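Local coordinates for protein putative pyridoxamine 5-phosphate-dependent dehydrase, Wbdk (Escherichia coli, PDB 2GMS) that removes the C3'-hydroxyl group of GDP-4-keto-6-deoxy-D-mannose by coupled transamination and deoxygenation, a coenzyme B6-dependent step in making the O-antigen sugar L-colitose, at residues Arg215-Thr220 / Asn250-Glu255; Lys37-Gln42 / Ala52-Ser57; Glu331-Val336 / Gly368-Asn373. One frame throughout, in Å; residues are numbered along the deposited sequence.

Overall arrangement
All three contacts are mainly buried, but they serve different parts of the fold. Contacts 1 and 2 adjoin, with centres about 12 Å apart, and are joined by the salt bridge of Arg215 to Glu40 and by packing of Pro253 on Met54. Contact 2 sets helix 34-47 on an edge strand of the large mixed sheet, whereas contact 1 joins two loops at a cofactor site shared with the second subunit and is the more polar. Contact 3 lies across the chain's centre, about 34 Å from contact 1 centre to centre; there a loop pairs with strand 368-372 of the small antiparallel sheet, through backbone bonds and apolar packing.

Contact 1 of 3, residues Arg215-Thr220 / Asn250-Glu255. With P0P ([4-(dihydroxymethyl)-5-hydroxy-6-methylpyridin-3-yl]methyl dihydrogen phosphate), chain E.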
loop_
_atom_site.group_PDB
_atom_site.type_symbol
_atom_site.label_atom_id
_atom_site.label_comp_id
_atom_site.label_asym_id
_atom_site.label_seq_id
_atom_site.Cartn_x
_atom_site.Cartn_y
_atom_site.Cartn_z
ATOM N N ARG A 215 -2.713 0.501 -9.535
ATOM C CA ARG A 215 -3.327 0.717 -8.239
ATOM C C ARG A 215 -3.958 -0.567 -7.762
ATOM O O ARG A 215 -4.081 -0.827 -6.566
ATOM C CB ARG A 215 -4.472 1.730 -8.351
ATOM C CG ARG A 215 -5.282 1.857 -7.056
ATOM C CD ARG A 215 -6.308 2.982 -7.033
ATOM N NE ARG A 215 -7.347 2.842 -8.058
ATOM C CZ ARG A 215 -8.389 3.685 -8.241
ATOM N NH1 ARG A 215 -8.607 4.763 -7.476
ATOM N NH2 ARG A 215 -9.253 3.445 -9.238
ATOM N N ALA A 216 -4.381 -1.338 -8.760
ATOM C CA ALA A 216 -5.095 -2.550 -8.484
ATOM C C ALA A 216 -4.690 -3.726 -9.326
ATOM O O ALA A 216 -5.266 -3.978 -10.381
ATOM C CB ALA A 216 -6.566 -2.290 -8.768
ATOM N N HIS A 217 -3.717 -4.445 -8.812
ATOM C CA HIS A 217 -3.271 -5.673 -9.406
ATOM C C HIS A 217 -2.686 -5.648 -10.792
ATOM O O HIS A 217 -2.322 -6.718 -11.290
ATOM C CB HIS A 217 -4.353 -6.767 -9.291
ATOM C CG HIS A 217 -5.000 -6.859 -7.931
ATOM N ND1 HIS A 217 -4.333 -7.383 -6.839
ATOM C CD2 HIS A 217 -6.252 -6.492 -7.517
ATOM C CE1 HIS A 217 -5.172 -7.332 -5.807
ATOM N NE2 HIS A 217 -6.329 -6.791 -6.180
ATOM N N GLY A 218 -2.573 -4.495 -11.426
ATOM C CA GLY A 218 -2.006 -4.520 -12.775
ATOM C C GLY A 218 -2.983 -5.128 -13.781
ATOM O O GLY A 218 -2.626 -5.620 -14.844
ATOM N N TRP A 219 -4.249 -5.092 -13.433
ATOM C CA TRP A 219 -5.268 -5.638 -14.295
ATOM C C TRP A 219 -5.940 -4.575 -15.146
ATOM O O TRP A 219 -5.597 -3.393 -15.079
ATOM C CB TRP A 219 -6.299 -6.439 -13.490
ATOM C CG TRP A 219 -7.178 -5.649 -12.552
ATOM C CD1 TRP A 219 -7.446 -4.298 -12.563
ATOM C CD2 TRP A 219 -7.909 -6.190 -11.450
ATOM N NE1 TRP A 219 -8.307 -3.971 -11.539
ATOM C CE2 TRP A 219 -8.599 -5.120 -10.838
ATOM C CE3 TRP A 219 -8.048 -7.480 -10.944
ATOM C CZ2 TRP A 219 -9.417 -5.328 -9.726
ATOM C CZ3 TRP A 219 -8.865 -7.685 -9.857
ATOM C CH2 TRP A 219 -9.535 -6.612 -9.254
ATOM N N THR A 220 -6.922 -5.014 -15.931
ATOM C CA THR A 220 -7.646 -4.133 -16.836
ATOM C C THR A 220 -9.061 -3.759 -16.393
ATOM O O THR A 220 -9.751 -2.969 -17.047
ATOM C CB THR A 220 -7.728 -4.766 -18.255
ATOM O OG1 THR A 220 -8.621 -5.855 -18.242
ATOM C CG2 THR A 220 -6.381 -5.278 -18.755
ATOM N N ASN A 250 -1.489 -3.383 -4.928
ATOM C CA ASN A 250 -2.841 -3.308 -4.431
ATOM C C ASN A 250 -2.765 -2.173 -3.427
ATOM O O ASN A 250 -2.353 -2.394 -2.299
ATOM C CB ASN A 250 -3.541 -4.572 -3.879
ATOM C CG ASN A 250 -4.891 -4.250 -3.239
ATOM O OD1 ASN A 250 -5.370 -3.115 -3.317
ATOM N ND2 ASN A 250 -5.528 -5.224 -2.586
ATOM N N VAL A 251 -3.078 -0.957 -3.867
ATOM C CA VAL A 251 -3.048 0.186 -2.970
ATOM C C VAL A 251 -4.393 0.886 -2.983
ATOM O O VAL A 251 -4.480 2.114 -2.852
ATOM C CB VAL A 251 -1.891 1.188 -3.169
ATOM C CG1 VAL A 251 -0.579 0.574 -2.705
ATOM C CG2 VAL A 251 -1.722 1.658 -4.606
ATOM N N ARG A 252 -5.452 0.100 -3.174
ATOM C CA ARG A 252 -6.761 0.723 -3.227
ATOM C C ARG A 252 -7.180 1.309 -1.892
ATOM O O ARG A 252 -6.806 0.778 -0.852
ATOM C CB ARG A 252 -7.806 -0.299 -3.599
ATOM C CG ARG A 252 -7.694 -0.840 -5.017
ATOM C CD ARG A 252 -8.780 -1.894 -5.267
ATOM N NE ARG A 252 -8.727 -2.990 -4.291
ATOM C CZ ARG A 252 -9.012 -4.274 -4.539
ATOM N NH1 ARG A 252 -9.418 -4.703 -5.729
ATOM N NH2 ARG A 252 -8.897 -5.169 -3.565
ATOM N N PRO A 253 -7.985 2.379 -1.921
ATOM C CA PRO A 253 -8.486 2.952 -0.687
ATOM C C PRO A 253 -9.790 2.230 -0.370
ATOM O O PRO A 253 -10.396 1.564 -1.221
ATOM C CB PRO A 253 -8.837 4.412 -0.990
ATOM C CG PRO A 253 -9.123 4.421 -2.487
ATOM C CD PRO A 253 -8.416 3.210 -3.074
ATOM N N LEU A 254 -10.247 2.366 0.859
ATOM C CA LEU A 254 -11.511 1.748 1.211
ATOM C C LEU A 254 -12.641 2.630 0.717
ATOM O O LEU A 254 -12.534 3.876 0.670
ATOM C CB LEU A 254 -11.654 1.627 2.737
ATOM C CG LEU A 254 -10.703 0.602 3.352
ATOM C CD1 LEU A 254 -10.952 0.531 4.850
ATOM C CD2 LEU A 254 -10.947 -0.755 2.709
ATOM N N GLU A 255 -13.733 1.983 0.374
ATOM C CA GLU A 255 -14.893 2.736 -0.053
ATOM C C GLU A 255 -15.287 3.804 0.987
ATOM O O GLU A 255 -15.695 4.918 0.644
ATOM C CB GLU A 255 -16.039 1.772 -0.326
ATOM C CG GLU A 255 -17.268 2.528 -0.825
ATOM C CD GLU A 255 -17.178 2.940 -2.262
ATOM O OE1 GLU A 255 -16.140 3.198 -2.853
ATOM O OE2 GLU A 255 -18.368 3.027 -2.804
HETATM O O3 P0P E . -5.054 -15.158 -4.308
HETATM N N1 P0P E . -1.864 -13.825 -3.434
HETATM C C2 P0P E . -2.789 -14.693 -3.817
HETATM C C2A P0P E . -2.447 -16.124 -4.138
HETATM C C3 P0P E . -4.095 -14.292 -3.924
HETATM C C4 P0P E . -4.445 -12.977 -3.615
HETATM C C4A P0P E . -5.910 -12.566 -3.709
HETATM O O4A P0P E . -6.723 -13.705 -3.706
HETATM O O4B P0P E . -6.165 -11.853 -4.877
HETATM C C5 P0P E . -3.460 -12.042 -3.247
HETATM C C6 P0P E . -2.171 -12.549 -3.128
HETATM C C5A P0P E . -3.944 -10.845 -2.856
HETATM O O4P P0P E . -4.474 -10.479 -1.682
HETATM P P P0P E . -5.244 -9.080 -1.741
HETATM O O1P P0P E . -6.401 -9.199 -2.640
HETATM O O2P P0P E . -5.809 -8.827 -0.266
HETATM O O3P P0P E . -4.302 -7.865 -2.236
HETATM O O HOH W 1 -8.132 -8.048 -3.859
#
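His217 and Arg252 meet edge to face: NE2 of the His217 ring stands over one face of the Arg252 guanidinium, 3.8 Å from NH1, with the two planes 83° apart. The bend of the arginine chain at chi3 (-56°) helps turn its flat end back toward the 215-220 loop. There the Trp219 indole reaches the guanidinium edge, its CH2 4.0 Å from Arg252 NH1, while Ala216 O and His217 CD2 lie over one face of the indole. Asn250 runs alongside His217 and points the same way, CB of the asparagine 3.7 Å from CE1 of the imidazole.

The Asn250 amide uses both ends. ND2 gives a nearly straight bond (174°) of 2.9 Å to phosphate oxygen O3P of the hydrated cofactor, and OD1 accepts from Arg252 N at 3.2 Å, closing an Asx turn. The backbones are joined by Val251 N to Arg215 O, 2.9 Å. A water bonds both His217 NE2 and Arg252 NH2; its approach to the phosphate is too short to be trusted.

This cofactor is also held by Gly58, Ser59 and Ser185 of the second subunit, and Glu196 of that subunit forms a salt bridge with Arg252, evidence of a site built at the dimer interface. His217 and Arg252 probably bind the L-glutamate substrate. The two loops lie just after helix 205-214 and just before helix 255-286, with Val251 packing on helix 58-68 and Pro253 on strand 51-55.

Contact 2 of 3, residues Lys37-Gln42 / Ala52-Ser57; sequences KQYETQ and AVMVSS. With P0P ([4-(dihydroxymethyl)-5-hydroxy-6-methylpyridin-3-yl]methyl dihydrogen phosphate), chain D.
The Tyr39 ring is met obliquely by the end of Met54, whose SD lies 4.5 Å from the ring centroid and 55° off the normal. This Met-aromatic contact falls on the CD2-CE2 side, with SD 3.6 Å from Tyr39 CD2 and the Met54 methyl CE equally near Tyr39 CE2. The Phe43 ring also meets it. The second flat group, the Glu40 carboxylate, takes the Met54 N-H on the anti side of OE1, 19° out of its plane; the bond from Met54 N to Glu40 OE1 measures 2.8 Å.

An extended Glu40 side chain carries OE1 across to the strand, and Arg215 makes a salt bridge to the same oxygen, so this buried carboxylate is probably kept ionised. The Ala52 methyl CB rests 3.4 Å from Glu40 O, where helix and strand run closest (Glu40 CA to Ala52 CA 5.2 Å). Helix 37-42 thus packs against strand 52-55, at an edge of the large mixed sheet of this aminotransferase-like fold; the axes approach to 7.4 Å at 132°.

Beyond the strand the chain turns into helix 58-68, where Ser57 is the N-cap, its OG accepting from Thr60 N. Ser57 CB comes within 3.4 Å of cofactor phosphate oxygen O3P. The same cofactor is also hydrogen-bonded by Gly58 and Ser59 at the start of that helix, and by Asn250 of the second subunit.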
loop_
_atom_site.group_PDB
_atom_site.type_symbol
_atom_site.label_atom_id
_atom_site.label_comp_id
_atom_site.label_asym_id
_atom_site.label_seq_id
_atom_site.Cartn_x
_atom_site.Cartn_y
_atom_site.Cartn_z
ATOM N N LYS A 37 -15.142 6.728 -6.686
ATOM C CA LYS A 37 -15.267 7.343 -8.009
ATOM C C LYS A 37 -15.864 8.755 -7.960
ATOM O O LYS A 37 -15.389 9.658 -8.624
ATOM C CB LYS A 37 -15.906 6.463 -9.059
ATOM C CG LYS A 37 -15.564 7.011 -10.437
ATOM C CD LYS A 37 -16.151 6.188 -11.573
ATOM C CE LYS A 37 -17.234 5.198 -11.134
ATOM N NZ LYS A 37 -18.356 5.066 -12.088
ATOM N N GLN A 38 -16.861 8.972 -7.105
ATOM C CA GLN A 38 -17.426 10.305 -6.955
ATOM C C GLN A 38 -16.389 11.262 -6.369
ATOM O O GLN A 38 -16.208 12.405 -6.785
ATOM C CB GLN A 38 -18.580 10.309 -5.941
ATOM C CG GLN A 38 -19.888 9.650 -6.411
ATOM C CD GLN A 38 -20.991 9.803 -5.364
ATOM O OE1 GLN A 38 -21.187 10.904 -4.799
ATOM N NE2 GLN A 38 -21.683 8.688 -5.083
ATOM N N TYR A 39 -15.729 10.775 -5.329
ATOM C CA TYR A 39 -14.719 11.565 -4.699
ATOM C C TYR A 39 -13.652 12.037 -5.697
ATOM O O TYR A 39 -13.268 13.224 -5.721
ATOM C CB TYR A 39 -14.101 10.698 -3.603
ATOM C CG TYR A 39 -12.929 11.357 -2.924
ATOM C CD1 TYR A 39 -13.115 12.488 -2.127
ATOM C CD2 TYR A 39 -11.632 10.859 -3.073
ATOM C CE1 TYR A 39 -12.049 13.092 -1.459
ATOM C CE2 TYR A 39 -10.553 11.457 -2.418
ATOM C CZ TYR A 39 -10.762 12.567 -1.596
ATOM O OH TYR A 39 -9.702 13.146 -0.944
ATOM N N GLU A 40 -13.171 11.098 -6.522
ATOM C CA GLU A 40 -12.144 11.403 -7.500
ATOM C C GLU A 40 -12.606 12.494 -8.451
ATOM O O GLU A 40 -11.887 13.428 -8.815
ATOM C CB GLU A 40 -11.671 10.160 -8.282
ATOM C CG GLU A 40 -11.038 9.090 -7.359
ATOM C CD GLU A 40 -10.732 7.766 -7.999
ATOM O OE1 GLU A 40 -9.802 7.057 -7.646
ATOM O OE2 GLU A 40 -11.575 7.452 -8.951
ATOM N N THR A 41 -13.864 12.374 -8.841
ATOM C CA THR A 41 -14.417 13.357 -9.753
ATOM C C THR A 41 -14.454 14.738 -9.141
ATOM O O THR A 41 -14.064 15.716 -9.783
ATOM C CB THR A 41 -15.808 12.985 -10.277
ATOM O OG1 THR A 41 -15.718 11.735 -10.927
ATOM C CG2 THR A 41 -16.266 14.061 -11.272
ATOM N N GLN A 42 -14.932 14.812 -7.890
ATOM C CA GLN A 42 -15.023 16.070 -7.155
ATOM C C GLN A 42 -13.644 16.652 -6.904
ATOM O O GLN A 42 -13.434 17.869 -6.959
ATOM C CB GLN A 42 -15.678 15.817 -5.792
ATOM C CG GLN A 42 -17.187 16.006 -5.815
ATOM C CD GLN A 42 -17.459 17.222 -6.669
ATOM O OE1 GLN A 42 -16.988 18.334 -6.362
ATOM N NE2 GLN A 42 -18.151 16.992 -7.784
ATOM N N ALA A 52 -8.078 12.411 -11.311
ATOM C CA ALA A 52 -7.652 12.174 -9.937
ATOM C C ALA A 52 -7.758 10.671 -9.653
ATOM O O ALA A 52 -8.708 10.016 -10.087
ATOM C CB ALA A 52 -8.497 12.956 -8.920
ATOM N N VAL A 53 -6.777 10.119 -8.944
ATOM C CA VAL A 53 -6.790 8.719 -8.565
ATOM C C VAL A 53 -6.541 8.631 -7.067
ATOM O O VAL A 53 -5.508 9.073 -6.556
ATOM C CB VAL A 53 -5.728 7.944 -9.326
ATOM C CG1 VAL A 53 -5.642 6.506 -8.804
ATOM C CG2 VAL A 53 -6.009 7.996 -10.825
ATOM N N MET A 54 -7.528 8.103 -6.345
ATOM C CA MET A 54 -7.414 7.952 -4.913
ATOM C C MET A 54 -6.644 6.665 -4.604
ATOM O O MET A 54 -6.872 5.609 -5.215
ATOM C CB MET A 54 -8.790 7.941 -4.225
ATOM C CG MET A 54 -8.699 7.948 -2.714
ATOM S SD MET A 54 -10.309 7.786 -1.873
ATOM C CE MET A 54 -9.905 8.583 -0.310
ATOM N N VAL A 55 -5.714 6.769 -3.655
ATOM C CA VAL A 55 -4.868 5.648 -3.236
ATOM C C VAL A 55 -4.972 5.469 -1.732
ATOM O O VAL A 55 -5.585 6.281 -1.052
ATOM C CB VAL A 55 -3.429 5.694 -3.807
ATOM C CG1 VAL A 55 -3.512 5.586 -5.326
ATOM C CG2 VAL A 55 -2.713 7.010 -3.497
ATOM N N SER A 56 -4.376 4.435 -1.183
ATOM C CA SER A 56 -4.475 4.155 0.245
ATOM C C SER A 56 -3.818 5.167 1.210
ATOM O O SER A 56 -4.195 5.268 2.371
ATOM C CB SER A 56 -4.029 2.717 0.530
ATOM O OG SER A 56 -2.670 2.570 0.124
ATOM N N SER A 57 -2.820 5.906 0.733
ATOM C CA SER A 57 -2.108 6.908 1.512
ATOM C C SER A 57 -1.388 7.880 0.583
ATOM O O SER A 57 -1.223 7.658 -0.624
ATOM C CB SER A 57 -1.069 6.314 2.499
ATOM O OG SER A 57 -0.082 5.517 1.837
HETATM O O3 P0P D . 4.336 15.322 4.630
HETATM N N1 P0P D . 4.958 13.417 1.695
HETATM C C2 P0P D . 4.997 14.415 2.555
HETATM C C2A P0P D . 5.766 15.676 2.242
HETATM C C3 P0P D . 4.327 14.313 3.742
HETATM C C4 P0P D . 3.612 13.150 4.019
HETATM C C4A P0P D . 2.842 13.067 5.317
HETATM O O4A P0P D . 2.675 14.360 5.842
HETATM O O4B P0P D . 3.514 12.275 6.248
HETATM C C5 P0P D . 3.636 12.049 3.132
HETATM C C6 P0P D . 4.294 12.281 1.949
HETATM C C5A P0P D . 2.819 11.014 3.476
HETATM O O4P P0P D . 1.469 10.929 3.383
HETATM P P P0P D . 0.864 9.704 4.213
HETATM O O1P P0P D . 1.182 9.965 5.633
HETATM O O2P P0P D . -0.728 9.797 3.972
HETATM O O3P P0P D . 1.427 8.271 3.743
#

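Contact 3 of 3, residues Glu331-Val336 / Gly368-Asn373; sequences ECRPIV and GLFVGN
Phe370 lies beside Arg333, the two side chains pointing the same way, and it is the methylene part of the arginine that does the touching: Arg333 CD is 3.8 Å from CD2 of the ring, with CB and CG also nearest that CD2 atom. The guanidinium and ring planes are 60° apart and the approach to the ring is oblique, so the evidence is for apolar packing along the aliphatic chain. A chi1 of 164° swings the Phe370 ring away from its own N and out along the arginine.

The same two residues tie the backbones together. Arg333 N donates to Phe370 O at 2.9 Å, in the carbonyl plane, and Phe370 N returns a bond to Arg333 O at 2.8 Å. This reciprocal exchange defines an antiparallel hydrogen-bonded pair, a single bridge. Each carbonyl also receives a CA-H...O contact, from Cys332 CA to Phe370 O at 3.2 Å and from Leu369 CA to Arg333 O at 3.3 Å.

Ile335 closes the other end. Its CG1 branch comes down to 4.2 Å from Phe370 CB, and its terminal CD1 settles 3.7 Å from Gly368 CA, an approach made possible by the absence of a side chain on that glycine.

Residues Leu369 and Val371 bond through their backbones to strand 305-310, whereas the backbone N and O of Phe370 bond to the 331-336 loop, which therefore lines the outer edge of a small antiparallel sheet. At this edge the Arg333 side chain comes within about 5 Å of a bound cofactor and Glu331 probably contributes to binding the nucleotide sugar, placing the arrangement at the border of the active site of this DegT/DnrJ/EryC1 aminotransferase-type fold.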
loop_
_atom_site.group_PDB
_atom_site.type_symbol
_atom_site.label_atom_id
_atom_site.label_comp_id
_atom_site.label_asym_id
_atom_site.label_seq_id
_atom_site.Cartn_x
_atom_site.Cartn_y
_atom_site.Cartn_z
ATOM N N GLU A 331 2.178 21.652 22.327
ATOM C CA GLU A 331 2.814 20.611 21.513
ATOM C C GLU A 331 3.659 21.232 20.396
ATOM O O GLU A 331 3.262 22.191 19.715
ATOM C CB GLU A 331 1.751 19.710 20.878
ATOM C CG GLU A 331 1.192 18.715 21.879
ATOM C CD GLU A 331 0.271 17.683 21.282
ATOM O OE1 GLU A 331 -0.583 18.013 20.392
ATOM O OE2 GLU A 331 0.379 16.482 21.709
ATOM N N CYS A 332 4.836 20.682 20.223
ATOM C CA CYS A 332 5.740 21.143 19.171
ATOM C C CYS A 332 6.423 19.907 18.583
ATOM O O CYS A 332 6.503 18.850 19.221
ATOM C CB CYS A 332 6.729 22.181 19.689
ATOM S SG CYS A 332 7.823 21.573 21.021
ATOM N N ARG A 333 6.884 20.078 17.352
ATOM C CA ARG A 333 7.472 18.948 16.486
ATOM C C ARG A 333 8.741 19.605 15.799
ATOM O O ARG A 333 8.905 20.853 15.740
ATOM C CB ARG A 333 6.315 18.337 15.504
ATOM C CG ARG A 333 6.748 18.067 14.060
ATOM C CD ARG A 333 5.595 17.670 13.128
ATOM N NE ARG A 333 6.047 16.763 12.076
ATOM C CZ ARG A 333 5.250 16.006 11.327
ATOM N NH1 ARG A 333 3.983 15.760 11.701
ATOM N NH2 ARG A 333 5.655 15.463 10.180
ATOM N N PRO A 334 9.626 18.803 15.295
ATOM C CA PRO A 334 10.634 19.305 14.415
ATOM C C PRO A 334 9.931 19.664 13.124
ATOM O O PRO A 334 8.775 19.315 12.880
ATOM C CB PRO A 334 11.594 18.147 14.124
ATOM C CG PRO A 334 11.132 16.954 14.947
ATOM C CD PRO A 334 9.968 17.443 15.785
ATOM N N ILE A 335 10.638 20.393 12.294
ATOM C CA ILE A 335 10.059 20.732 11.030
ATOM C C ILE A 335 10.195 19.494 10.157
ATOM O O ILE A 335 11.268 19.116 9.659
ATOM C CB ILE A 335 10.719 21.938 10.406
ATOM C CG1 ILE A 335 10.480 23.158 11.288
ATOM C CG2 ILE A 335 10.184 22.156 8.983
ATOM C CD1 ILE A 335 11.433 24.324 10.976
ATOM N N VAL A 336 9.052 18.837 10.015
ATOM C CA VAL A 336 8.963 17.621 9.242
ATOM C C VAL A 336 10.001 16.662 9.827
ATOM O O VAL A 336 9.988 16.354 11.013
ATOM C CB VAL A 336 9.023 17.889 7.711
ATOM C CG1 VAL A 336 8.605 16.692 6.864
ATOM C CG2 VAL A 336 8.141 19.054 7.305
ATOM N N GLY A 368 15.259 24.453 14.104
ATOM C CA GLY A 368 13.860 24.652 13.766
ATOM C C GLY A 368 12.874 23.858 14.636
ATOM O O GLY A 368 13.211 22.842 15.264
ATOM N N LEU A 369 11.640 24.362 14.647
ATOM C CA LEU A 369 10.524 23.758 15.342
ATOM C C LEU A 369 9.219 24.215 14.731
ATOM O O LEU A 369 9.197 25.228 14.042
ATOM C CB LEU A 369 10.552 23.715 16.881
ATOM C CG LEU A 369 10.837 25.052 17.544
ATOM C CD1 LEU A 369 10.286 26.197 16.712
ATOM C CD2 LEU A 369 10.179 25.049 18.914
ATOM N N PHE A 370 8.160 23.466 15.001
ATOM C CA PHE A 370 6.851 23.696 14.442
ATOM C C PHE A 370 5.741 23.452 15.475
ATOM O O PHE A 370 5.844 22.516 16.293
ATOM C CB PHE A 370 6.787 22.625 13.309
ATOM C CG PHE A 370 5.471 22.261 12.686
ATOM C CD1 PHE A 370 5.086 22.822 11.471
ATOM C CD2 PHE A 370 4.620 21.334 13.288
ATOM C CE1 PHE A 370 3.874 22.479 10.874
ATOM C CE2 PHE A 370 3.407 20.976 12.702
ATOM C CZ PHE A 370 3.034 21.555 11.492
ATOM N N VAL A 371 4.695 24.315 15.434
ATOM C CA VAL A 371 3.470 24.224 16.244
ATOM C C VAL A 371 2.317 24.156 15.251
ATOM O O VAL A 371 2.478 24.537 14.079
ATOM C CB VAL A 371 3.263 25.297 17.304
ATOM C CG1 VAL A 371 4.394 25.218 18.331
ATOM C CG2 VAL A 371 3.211 26.671 16.642
ATOM N N GLY A 372 1.181 23.632 15.678
ATOM C CA GLY A 372 0.091 23.432 14.750
ATOM C C GLY A 372 -0.755 24.631 14.369
ATOM O O GLY A 372 -0.759 25.664 15.054
ATOM N N ASN A 373 -1.462 24.427 13.242
ATOM C CA ASN A 373 -2.448 25.339 12.665
ATOM C C ASN A 373 -3.636 24.419 12.447
ATOM O O ASN A 373 -3.422 23.245 12.178
ATOM C CB ASN A 373 -2.040 26.154 11.405
ATOM C CG ASN A 373 -3.011 27.281 11.095
ATOM O OD1 ASN A 373 -3.777 27.686 11.984
ATOM N ND2 ASN A 373 -2.977 27.792 9.852
#